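Local coordinates for protein halocarboxylic acid dehalogenase DehI (Pseudomonas putida, PDB 3BJX) that probably hydrolyses the carbon-halogen bond of alpha-haloacids, releasing halide and leaving a hydroxy acid, at residues R146-A151 against G252-Q257; I136-E141 against E245-L250; I76-E81 against A159-G164; P61-L66 against S259-M264. One frame throughout, in Å; residues are numbered along the deposited sequence.

Contact 2 is the buried one of the four: it joins helices 112-143 and 230-248 by apolar packing and a salt bridge. Contact 1 brings together the loops that follow those same helices, is partly open, and leans on a glycine-rich backbone, a weak bond and a water. It touches contact 2 through R146 with E141 and P147 with R248. Contact 4 uses the same loop as contact 1 farther along, but packs it on helix 63-71 by apolar groups without a hydrogen bond, with V256 between the two contacts. Contact 3, at the start of helix 78-90, is mostly backbone bonding and reaches contact 2 through Y79.

Contact 1: residues R146-A151 against G252-Q257; sequences RPVGGA and GSAGVQ
V148 makes the apolar part of this contact. Its CG1 lies anti to the backbone N (chi1 175°) and comes down on A254, 3.7 Å from A254 CB and just as near the carbonyl oxygen of that residue. The other branch, CG2, is turned toward A138 on helix 112-143, so the isopropyl group is wedged between loop and helix. Farther on, the backbones draw together at G252. G252 O is met by G150 N at 2.7 Å, but the angle at the hydrogen is 128° and the bond is weak; G149 CA also directs a CH toward the same oxygen, at 3.4 Å. G149, G150 and G252 all have positive phi, but it is at G149 that a side chain would run into G252 O. One water ties off this end, donating to A151 O (2.6 Å) and accepting from G252 N (3.1 Å). Toward the other end the bent side chain of Q257 brings NE2 to 3.6 Å from R146 O, near but not bonded. The R146 side chain turns away to a salt bridge with E141 and another with D194 of the second subunit. The loops run roughly antiparallel, one after helix 112-143 and the other after helix 230-248: V148 rests on A138 and E141 of the first and on V247 of the second, while A254 reaches S71 of helix 63-71.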
loop_
_atom_site.group_PDB
_atom_site.type_symbol
_atom_site.label_atom_id
_atom_site.label_comp_id
_atom_site.label_asym_id
_atom_site.label_seq_id
_atom_site.Cartn_x
_atom_site.Cartn_y
_atom_site.Cartn_z
ATOM N N ARG A 146 11.620 -12.083 1.360
ATOM C CA ARG A 146 11.034 -13.259 0.740
ATOM C C ARG A 146 11.773 -13.509 -0.565
ATOM O O ARG A 146 12.310 -12.567 -1.163
ATOM C CB ARG A 146 9.503 -13.129 0.582
ATOM C CG ARG A 146 8.743 -13.374 1.909
ATOM C CD ARG A 146 7.212 -13.394 1.739
ATOM N NE ARG A 146 6.684 -12.099 1.323
ATOM C CZ ARG A 146 6.220 -11.153 2.138
ATOM N NH1 ARG A 146 6.195 -11.332 3.457
ATOM N NH2 ARG A 146 5.772 -10.007 1.616
ATOM N N PRO A 147 11.855 -14.785 -0.984
ATOM C CA PRO A 147 12.735 -15.132 -2.108
ATOM C C PRO A 147 12.287 -14.609 -3.486
ATOM O O PRO A 147 11.093 -14.560 -3.823
ATOM C CB PRO A 147 12.783 -16.665 -2.055
ATOM C CG PRO A 147 11.527 -17.069 -1.384
ATOM C CD PRO A 147 11.177 -15.974 -0.418
ATOM N N VAL A 148 13.269 -14.199 -4.272
ATOM C CA VAL A 148 13.005 -13.673 -5.586
ATOM C C VAL A 148 13.925 -14.417 -6.551
ATOM O O VAL A 148 15.140 -14.306 -6.456
ATOM C CB VAL A 148 13.226 -12.142 -5.625
ATOM C CG1 VAL A 148 13.074 -11.635 -7.014
ATOM C CG2 VAL A 148 12.235 -11.459 -4.753
ATOM N N GLY A 149 13.330 -15.199 -7.452
ATOM C CA GLY A 149 14.086 -15.972 -8.426
ATOM C C GLY A 149 14.829 -17.177 -7.879
ATOM O O GLY A 149 14.507 -17.686 -6.795
ATOM N N GLY A 150 15.846 -17.614 -8.626
ATOM C CA GLY A 150 16.630 -18.803 -8.296
ATOM C C GLY A 150 15.940 -20.036 -8.840
ATOM O O GLY A 150 16.289 -21.172 -8.508
ATOM N N ALA A 151 14.944 -19.813 -9.684
ATOM C CA ALA A 151 14.137 -20.904 -10.185
ATOM C C ALA A 151 14.871 -21.671 -11.282
ATOM O O ALA A 151 15.834 -21.169 -11.874
ATOM C CB ALA A 151 12.798 -20.386 -10.677
ATOM N N GLY A 252 17.689 -16.654 -12.150
ATOM C CA GLY A 252 18.666 -15.750 -11.566
ATOM C C GLY A 252 18.120 -15.042 -10.345
ATOM O O GLY A 252 17.292 -15.586 -9.621
ATOM N N SER A 253 18.591 -13.821 -10.125
ATOM C CA SER A 253 18.210 -13.021 -8.969
ATOM C C SER A 253 17.734 -11.649 -9.421
ATOM O O SER A 253 18.102 -11.160 -10.499
ATOM C CB SER A 253 19.399 -12.860 -8.018
ATOM O OG SER A 253 19.853 -14.130 -7.586
ATOM N N ALA A 254 16.911 -11.041 -8.578
ATOM C CA ALA A 254 16.409 -9.710 -8.800
ATOM C C ALA A 254 16.232 -9.093 -7.428
ATOM O O ALA A 254 16.283 -9.798 -6.404
ATOM C CB ALA A 254 15.096 -9.763 -9.544
ATOM N N GLY A 255 16.060 -7.778 -7.394
ATOM C CA GLY A 255 15.844 -7.073 -6.133
ATOM C C GLY A 255 17.072 -7.035 -5.252
ATOM O O GLY A 255 18.160 -7.419 -5.680
ATOM N N VAL A 256 16.892 -6.540 -4.029
ATOM C CA VAL A 256 17.947 -6.508 -3.001
ATOM C C VAL A 256 17.299 -6.619 -1.613
ATOM O O VAL A 256 16.338 -5.904 -1.295
ATOM C CB VAL A 256 18.976 -5.291 -3.181
ATOM C CG1 VAL A 256 18.294 -3.969 -3.450
ATOM C CG2 VAL A 256 19.949 -5.170 -2.014
ATOM N N GLN A 257 17.791 -7.571 -0.821
ATOM C CA GLN A 257 17.193 -7.908 0.479
ATOM C C GLN A 257 17.447 -6.767 1.453
ATOM O O GLN A 257 18.471 -6.080 1.339
ATOM C CB GLN A 257 17.763 -9.220 1.018
ATOM C CG GLN A 257 17.694 -10.410 0.045
ATOM C CD GLN A 257 16.438 -11.273 0.216
ATOM O OE1 GLN A 257 16.177 -11.795 1.309
ATOM N NE2 GLN A 257 15.674 -11.454 -0.874
HETATM O O HOH W 1 17.912 -19.641 -11.301
#

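Contact 2: residues I136-E141 against E245-L250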
loop_
_atom_site.group_PDB
_atom_site.type_symbol
_atom_site.label_atom_id
_atom_site.label_comp_id
_atom_site.label_asym_id
_atom_site.label_seq_id
_atom_site.Cartn_x
_atom_site.Cartn_y
_atom_site.Cartn_z
ATOM N N ILE A 136 8.949 -3.683 -9.670
ATOM C CA ILE A 136 8.479 -3.220 -8.363
ATOM C C ILE A 136 8.141 -4.377 -7.413
ATOM O O ILE A 136 8.446 -4.306 -6.214
ATOM C CB ILE A 136 7.286 -2.228 -8.540
ATOM C CG1 ILE A 136 7.742 -0.920 -9.248
ATOM C CG2 ILE A 136 6.522 -1.986 -7.250
ATOM C CD1 ILE A 136 9.052 -0.334 -8.792
ATOM N N THR A 137 7.529 -5.437 -7.954
ATOM C CA THR A 137 7.321 -6.698 -7.216
ATOM C C THR A 137 8.626 -7.423 -6.847
ATOM O O THR A 137 8.736 -7.873 -5.704
ATOM C CB THR A 137 6.347 -7.672 -7.937
ATOM O OG1 THR A 137 5.169 -6.961 -8.318
ATOM C CG2 THR A 137 5.925 -8.829 -7.003
ATOM N N ALA A 138 9.603 -7.540 -7.769
ATOM C CA ALA A 138 10.906 -8.154 -7.411
ATOM C C ALA A 138 11.575 -7.371 -6.281
ATOM O O ALA A 138 12.056 -7.947 -5.292
ATOM C CB ALA A 138 11.838 -8.253 -8.613
ATOM N N LEU A 139 11.555 -6.046 -6.420
ATOM C CA LEU A 139 12.039 -5.131 -5.396
ATOM C C LEU A 139 11.277 -5.199 -4.067
ATOM O O LEU A 139 11.901 -5.165 -3.038
ATOM C CB LEU A 139 12.054 -3.695 -5.925
ATOM C CG LEU A 139 12.889 -3.302 -7.159
ATOM C CD1 LEU A 139 13.003 -1.801 -7.246
ATOM C CD2 LEU A 139 14.266 -3.943 -7.189
ATOM N N SER A 140 9.941 -5.276 -4.089
ATOM C CA SER A 140 9.166 -5.207 -2.866
ATOM C C SER A 140 9.317 -6.498 -2.095
ATOM O O SER A 140 9.497 -6.498 -0.867
ATOM C CB SER A 140 7.693 -4.953 -3.163
ATOM O OG SER A 140 6.926 -4.980 -1.961
ATOM N N GLU A 141 9.263 -7.604 -2.831
ATOM C CA GLU A 141 9.339 -8.928 -2.237
ATOM C C GLU A 141 10.670 -9.189 -1.508
ATOM O O GLU A 141 10.687 -9.712 -0.382
ATOM C CB GLU A 141 9.068 -9.952 -3.340
ATOM C CG GLU A 141 8.272 -11.178 -2.946
ATOM C CD GLU A 141 7.017 -10.901 -2.143
ATOM O OE1 GLU A 141 6.317 -9.900 -2.381
ATOM O OE2 GLU A 141 6.717 -11.730 -1.269
ATOM N N GLU A 245 3.957 -14.312 -7.802
ATOM C CA GLU A 245 4.362 -15.662 -8.185
ATOM C C GLU A 245 5.364 -15.618 -9.328
ATOM O O GLU A 245 6.363 -16.357 -9.322
ATOM C CB GLU A 245 3.162 -16.509 -8.614
ATOM C CG GLU A 245 2.087 -16.661 -7.539
ATOM C CD GLU A 245 0.793 -17.181 -8.086
ATOM O OE1 GLU A 245 0.611 -17.164 -9.312
ATOM O OE2 GLU A 245 -0.055 -17.605 -7.300
ATOM N N LEU A 246 5.086 -14.765 -10.312
ATOM C CA LEU A 246 5.972 -14.628 -11.442
ATOM C C LEU A 246 7.383 -14.236 -10.991
ATOM O O LEU A 246 8.354 -14.762 -11.543
ATOM C CB LEU A 246 5.399 -13.676 -12.516
ATOM C CG LEU A 246 4.259 -14.300 -13.328
ATOM C CD1 LEU A 246 3.443 -13.254 -14.044
ATOM C CD2 LEU A 246 4.788 -15.330 -14.316
ATOM N N VAL A 247 7.525 -13.348 -9.996
ATOM C CA VAL A 247 8.904 -13.011 -9.562
ATOM C C VAL A 247 9.620 -14.122 -8.800
ATOM O O VAL A 247 10.845 -14.165 -8.830
ATOM C CB VAL A 247 9.111 -11.597 -8.874
ATOM C CG1 VAL A 247 8.208 -10.539 -9.487
ATOM C CG2 VAL A 247 8.981 -11.663 -7.340
ATOM N N ARG A 248 8.870 -14.999 -8.123
ATOM C CA ARG A 248 9.432 -16.183 -7.457
ATOM C C ARG A 248 10.091 -17.129 -8.432
ATOM O O ARG A 248 11.117 -17.723 -8.111
ATOM C CB ARG A 248 8.355 -17.005 -6.759
ATOM C CG ARG A 248 7.792 -16.389 -5.559
ATOM C CD ARG A 248 8.435 -16.843 -4.250
ATOM N NE ARG A 248 7.598 -16.268 -3.193
ATOM C CZ ARG A 248 7.684 -15.021 -2.736
ATOM N NH1 ARG A 248 8.623 -14.189 -3.158
ATOM N NH2 ARG A 248 6.823 -14.612 -1.831
ATOM N N GLY A 249 9.460 -17.271 -9.605
ATOM C CA GLY A 249 9.874 -18.202 -10.653
ATOM C C GLY A 249 10.911 -17.602 -11.576
ATOM O O GLY A 249 11.335 -18.232 -12.544
ATOM N N LEU A 250 11.347 -16.383 -11.290
ATOM C CA LEU A 250 12.350 -15.757 -12.145
ATOM C C LEU A 250 13.616 -16.625 -12.179
ATOM O O LEU A 250 13.951 -17.277 -11.176
ATOM C CB LEU A 250 12.684 -14.350 -11.659
ATOM C CG LEU A 250 11.920 -13.172 -12.258
ATOM C CD1 LEU A 250 12.202 -11.907 -11.472
ATOM C CD2 LEU A 250 12.314 -12.954 -13.725
#
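V247 and A138 bring the two helices close, their CA atoms 5.7 Å apart, in an apolar patch shared with T137. The branched end of V247 straddles the turn holding T137 and A138: CG1 sits 3.7 Å from A138 N and 3.8 Å from T137 CB, while CG2 lies next to A138 CA. The small A138 side chain meets V247 CB to CB at 4.3 Å. T137 turns its methyl, CG2, toward V247, and its hydroxyl bonds back to L133 O. This is helix-helix packing in an all-helical fold, the last turn of helix 230-248 against helix 112-143 near its C-terminal end. The polar part is one salt bridge, R248 NH2 to E141 OE2 at 2.9 Å, the bond nearly straight, 163° at the hydrogen. A bend at chi2 (-96°) brings the R248 guanidinium in to E141. The oxygen lies at the guanidinium edge, in plane, but the nitrogen stands above the carboxylate, the two planes 50° apart. E141 is gripped further, OE2 by R146 NE and OE1 by R244 NE. R248 gives NH1 to P147 O and NE to a bound sulfate, and Y197 of the second subunit packs on both.

Contact 3: residues I76-E81 against A159-G164; sequences ITRYAE and ASIPKG
A159, the first residue past helix 155-158, offers its carbonyl oxygen to R78 N, 2.9 Å away and 165° at the hydrogen. T77 CA points a CH at the same oxygen, 3.3 Å off. S160 follows, its CA 4.3 Å from that of T77, and its CB lies 3.6 Å from I76 CD1. At I161 the chain gives back a bond, I161 N to I76 O at 2.8 Å and 162°. These two backbone bonds flank T77 and S160 as a single antiparallel bridge of the non-hydrogen-bonded kind, an isolated one in a mainly helical chain without regular strands. It sits at a helix start: T77 is the N-cap of helix 78-90, its OG1 accepting from A80 N at 3.0 Å and also hydrogen-bonding to A74 O, and R78 is the first helical residue, its N-H satisfied by A159. The I161 side chain then reaches over the first turn. Its CG2 rests 3.8 Å above the plane of the R78 guanidinium, over its outer part, while CG1, set between the backbone N and the carbonyl carbon (chi1 69°), carries CD1 down beside the E81 carboxylate. That carboxylate bonds to K131 and to Y127 on helix 112-143. Beyond P162, K163 NZ makes a salt bridge with D40 and the G164 backbone bonds to L43, both on helix 32-45.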
loop_
_atom_site.group_PDB
_atom_site.type_symbol
_atom_site.label_atom_id
_atom_site.label_comp_id
_atom_site.label_asym_id
_atom_site.label_seq_id
_atom_site.Cartn_x
_atom_site.Cartn_y
_atom_site.Cartn_z
ATOM N N ILE A 76 15.429 -8.804 -18.623
ATOM C CA ILE A 76 15.548 -8.923 -20.086
ATOM C C ILE A 76 15.430 -10.353 -20.591
ATOM O O ILE A 76 15.668 -10.617 -21.766
ATOM C CB ILE A 76 16.847 -8.340 -20.654
ATOM C CG1 ILE A 76 17.967 -8.456 -19.641
ATOM C CG2 ILE A 76 16.630 -6.917 -21.100
ATOM C CD1 ILE A 76 19.158 -9.233 -20.149
ATOM N N THR A 77 15.073 -11.265 -19.701
ATOM C CA THR A 77 14.873 -12.640 -20.067
ATOM C C THR A 77 13.543 -12.765 -20.799
ATOM O O THR A 77 12.615 -11.978 -20.551
ATOM C CB THR A 77 14.917 -13.583 -18.829
ATOM O OG1 THR A 77 13.776 -13.360 -17.997
ATOM C CG2 THR A 77 16.189 -13.364 -18.011
ATOM N N ARG A 78 13.474 -13.723 -21.727
ATOM C CA ARG A 78 12.227 -14.139 -22.325
ATOM C C ARG A 78 11.185 -14.452 -21.241
ATOM O O ARG A 78 10.017 -14.119 -21.402
ATOM C CB ARG A 78 12.457 -15.344 -23.245
ATOM C CG ARG A 78 11.195 -16.047 -23.784
ATOM C CD ARG A 78 10.374 -15.201 -24.767
ATOM N NE ARG A 78 11.196 -14.780 -25.899
ATOM C CZ ARG A 78 11.009 -13.673 -26.611
ATOM N NH1 ARG A 78 10.026 -12.850 -26.315
ATOM N NH2 ARG A 78 11.841 -13.386 -27.606
ATOM N N TYR A 79 11.615 -15.089 -20.151
ATOM C CA TYR A 79 10.754 -15.326 -18.996
ATOM C C TYR A 79 10.057 -14.041 -18.568
ATOM O O TYR A 79 8.829 -14.006 -18.524
ATOM C CB TYR A 79 11.515 -15.956 -17.809
ATOM C CG TYR A 79 10.624 -16.246 -16.597
ATOM C CD1 TYR A 79 10.281 -17.545 -16.250
ATOM C CD2 TYR A 79 10.113 -15.199 -15.806
ATOM C CE1 TYR A 79 9.442 -17.811 -15.122
ATOM C CE2 TYR A 79 9.294 -15.445 -14.691
ATOM C CZ TYR A 79 8.962 -16.751 -14.357
ATOM O OH TYR A 79 8.155 -16.982 -13.272
ATOM N N ALA A 80 10.823 -12.988 -18.284
ATOM C CA ALA A 80 10.239 -11.734 -17.835
ATOM C C ALA A 80 9.266 -11.133 -18.862
ATOM O O ALA A 80 8.247 -10.543 -18.484
ATOM C CB ALA A 80 11.302 -10.744 -17.457
ATOM N N GLU A 81 9.576 -11.287 -20.147
ATOM C CA GLU A 81 8.718 -10.776 -21.227
ATOM C C GLU A 81 7.393 -11.549 -21.306
ATOM O O GLU A 81 6.321 -10.955 -21.411
ATOM C CB GLU A 81 9.472 -10.795 -22.563
ATOM C CG GLU A 81 8.781 -10.064 -23.709
ATOM C CD GLU A 81 8.888 -8.560 -23.631
ATOM O OE1 GLU A 81 9.852 -8.044 -23.005
ATOM O OE2 GLU A 81 7.996 -7.886 -24.213
ATOM N N ALA A 159 17.097 -17.038 -22.164
ATOM C CA ALA A 159 17.608 -16.242 -23.272
ATOM C C ALA A 159 17.166 -14.813 -23.064
ATOM O O ALA A 159 16.116 -14.563 -22.493
ATOM C CB ALA A 159 17.093 -16.780 -24.621
ATOM N N SER A 160 17.971 -13.864 -23.502
ATOM C CA SER A 160 17.558 -12.474 -23.373
ATOM C C SER A 160 16.992 -11.915 -24.663
ATOM O O SER A 160 17.215 -12.451 -25.748
ATOM C CB SER A 160 18.674 -11.590 -22.807
ATOM O OG SER A 160 19.933 -12.057 -23.207
ATOM N N ILE A 161 16.214 -10.858 -24.507
ATOM C CA ILE A 161 15.688 -10.067 -25.608
ATOM C C ILE A 161 16.631 -8.842 -25.818
ATOM O O ILE A 161 17.346 -8.449 -24.883
ATOM C CB ILE A 161 14.224 -9.615 -25.288
ATOM C CG1 ILE A 161 14.219 -8.584 -24.144
ATOM C CG2 ILE A 161 13.323 -10.844 -24.970
ATOM C CD1 ILE A 161 12.851 -8.160 -23.672
ATOM N N PRO A 162 16.660 -8.263 -27.046
ATOM C CA PRO A 162 17.463 -7.062 -27.289
ATOM C C PRO A 162 17.050 -5.781 -26.515
ATOM O O PRO A 162 15.858 -5.467 -26.390
ATOM C CB PRO A 162 17.314 -6.858 -28.804
ATOM C CG PRO A 162 16.015 -7.503 -29.140
ATOM C CD PRO A 162 16.006 -8.724 -28.287
ATOM N N LYS A 163 18.057 -5.062 -26.015
ATOM C CA LYS A 163 17.895 -3.704 -25.479
ATOM C C LYS A 163 17.661 -2.714 -26.619
ATOM O O LYS A 163 18.184 -2.901 -27.731
ATOM C CB LYS A 163 19.156 -3.247 -24.748
ATOM C CG LYS A 163 19.402 -3.788 -23.349
ATOM C CD LYS A 163 20.223 -2.744 -22.586
ATOM C CE LYS A 163 21.159 -3.353 -21.543
ATOM N NZ LYS A 163 21.998 -2.303 -20.842
ATOM N N GLY A 164 16.911 -1.648 -26.320
ATOM C CA GLY A 164 16.622 -0.571 -27.271
ATOM C C GLY A 164 15.127 -0.368 -27.371
ATOM O O GLY A 164 14.380 -0.965 -26.606
#

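Contact 4: residues P61-L66 against S259-M264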
loop_
_atom_site.group_PDB
_atom_site.type_symbol
_atom_site.label_atom_id
_atom_site.label_comp_id
_atom_site.label_asym_id
_atom_site.label_seq_id
_atom_site.Cartn_x
_atom_site.Cartn_y
_atom_site.Cartn_z
ATOM N N PRO A 61 18.532 7.582 -0.832
ATOM C CA PRO A 61 19.966 7.550 -1.166
ATOM C C PRO A 61 20.499 6.155 -1.494
ATOM O O PRO A 61 20.327 5.225 -0.714
ATOM C CB PRO A 61 20.634 8.105 0.093
ATOM C CG PRO A 61 19.576 8.974 0.712
ATOM C CD PRO A 61 18.290 8.209 0.480
ATOM N N GLY A 62 21.105 6.038 -2.671
ATOM C CA GLY A 62 21.810 4.849 -3.134
ATOM C C GLY A 62 20.963 3.712 -3.693
ATOM O O GLY A 62 21.480 2.829 -4.393
ATOM N N TYR A 63 19.672 3.719 -3.372
ATOM C CA TYR A 63 18.857 2.525 -3.561
ATOM C C TYR A 63 18.726 2.063 -4.994
ATOM O O TYR A 63 19.111 0.939 -5.318
ATOM C CB TYR A 63 17.464 2.650 -2.912
ATOM C CG TYR A 63 16.621 1.418 -3.150
ATOM C CD1 TYR A 63 17.028 0.157 -2.669
ATOM C CD2 TYR A 63 15.433 1.496 -3.877
ATOM C CE1 TYR A 63 16.269 -0.996 -2.904
ATOM C CE2 TYR A 63 14.673 0.354 -4.128
ATOM C CZ TYR A 63 15.088 -0.888 -3.637
ATOM O OH TYR A 63 14.318 -2.008 -3.894
ATOM N N LEU A 64 18.178 2.933 -5.838
ATOM C CA LEU A 64 17.709 2.548 -7.182
ATOM C C LEU A 64 18.843 2.121 -8.114
ATOM O O LEU A 64 18.691 1.146 -8.836
ATOM C CB LEU A 64 16.833 3.655 -7.818
ATOM C CG LEU A 64 16.396 3.425 -9.282
ATOM C CD1 LEU A 64 15.291 2.347 -9.358
ATOM C CD2 LEU A 64 15.960 4.704 -10.039
ATOM N N PRO A 65 19.977 2.848 -8.123
ATOM C CA PRO A 65 21.070 2.357 -8.961
ATOM C C PRO A 65 21.475 0.918 -8.634
ATOM O O PRO A 65 21.708 0.118 -9.563
ATOM C CB PRO A 65 22.209 3.330 -8.648
ATOM C CG PRO A 65 21.486 4.611 -8.302
ATOM C CD PRO A 65 20.326 4.128 -7.482
ATOM N N LEU A 66 21.551 0.605 -7.332
ATOM C CA LEU A 66 21.902 -0.726 -6.867
ATOM C C LEU A 66 20.788 -1.717 -7.171
ATOM O O LEU A 66 21.035 -2.724 -7.828
ATOM C CB LEU A 66 22.223 -0.716 -5.371
ATOM C CG LEU A 66 22.401 -2.085 -4.702
ATOM C CD1 LEU A 66 23.773 -2.699 -4.977
ATOM C CD2 LEU A 66 22.140 -1.951 -3.208
ATOM N N SER A 259 18.251 -6.750 4.583
ATOM C CA SER A 259 19.452 -6.956 5.377
ATOM C C SER A 259 20.692 -6.332 4.709
ATOM O O SER A 259 21.583 -5.809 5.391
ATOM C CB SER A 259 19.672 -8.451 5.661
ATOM O OG SER A 259 19.619 -9.235 4.477
ATOM N N GLU A 260 20.739 -6.363 3.381
ATOM C CA GLU A 260 21.903 -5.858 2.663
ATOM C C GLU A 260 21.942 -4.333 2.523
ATOM O O GLU A 260 22.899 -3.785 1.980
ATOM C CB GLU A 260 21.989 -6.506 1.295
ATOM C CG GLU A 260 23.354 -6.403 0.665
ATOM C CD GLU A 260 23.390 -6.980 -0.730
ATOM O OE1 GLU A 260 22.686 -7.991 -0.976
ATOM O OE2 GLU A 260 24.134 -6.419 -1.574
ATOM N N LEU A 261 20.915 -3.647 3.013
ATOM C CA LEU A 261 20.832 -2.198 2.847
ATOM C C LEU A 261 21.005 -1.484 4.169
ATOM O O LEU A 261 20.858 -0.270 4.232
ATOM C CB LEU A 261 19.508 -1.794 2.205
ATOM C CG LEU A 261 19.165 -2.391 0.844
ATOM C CD1 LEU A 261 17.683 -2.399 0.701
ATOM C CD2 LEU A 261 19.801 -1.621 -0.276
HETATM N N MSE A 262 21.318 -2.253 5.215
HETATM C CA MSE A 262 21.586 -1.729 6.556
HETATM C C MSE A 262 22.738 -0.715 6.575
HETATM O O MSE A 262 22.628 0.333 7.207
HETATM C CB MSE A 262 21.848 -2.879 7.534
HETATM C CG MSE A 262 20.756 -3.115 8.597
HETATM SE SE MSE A 262 18.962 -3.638 7.952
HETATM C CE MSE A 262 18.193 -4.380 9.593
ATOM N N SER A 263 23.825 -1.034 5.872
ATOM C CA SER A 263 24.959 -0.116 5.670
ATOM C C SER A 263 24.610 1.121 4.833
ATOM O O SER A 263 25.245 2.167 4.959
ATOM C CB SER A 263 26.115 -0.852 4.979
ATOM O OG SER A 263 26.913 -1.573 5.904
HETATM N N MSE A 264 23.597 0.985 3.982
HETATM C CA MSE A 264 23.236 1.988 2.980
HETATM C C MSE A 264 22.200 3.033 3.419
HETATM O O MSE A 264 22.356 4.222 3.134
HETATM C CB MSE A 264 22.729 1.278 1.725
HETATM C CG MSE A 264 23.689 1.263 0.556
HETATM SE SE MSE A 264 22.680 1.302 -1.138
HETATM C CE MSE A 264 21.192 2.429 -0.538
#
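L66 CD2 is the bump that fits between L261 and M264: it lies 3.8 Å from L261 CD2 and 3.9 Å from M264 SE. L66 and L261 lie alongside one another, pointing opposite ways, while the bent chain of M264, a selenomethionine, passes across. L261 in turn fills the angle between L66 and the Y63 ring. Its CD2 meets the ring edge at Y63 CD1 (4.1 Å) and its CD1 comes equally near Y63 CE1. With CG anti to the backbone N (chi1 178°), the Y63 ring swings out to where its CD1-CE1 edge faces L261. The contact sets a short 3-10 turn and the residues just after it, in the loop before helix 267-299, against the N-terminal turn of helix 63-71, with G62 as its N-cap. G62 has positive phi, and with no side chain there M264 CE comes down on the bare backbone, 3.4 Å from G62 C and 3.5 Å from Y63 N; M264 SE sits 3.8 Å from G62 O. The tightest approach, M264 CE to P61 O at 2.9 Å, is short enough to be doubtful. V256 packs on Y63, L66 and L261 together, and L273 and L277 of helix 267-299 also touch Y63. E260 reaches R70 in a salt bridge, and S259 and M262 pack on T17 of the second subunit.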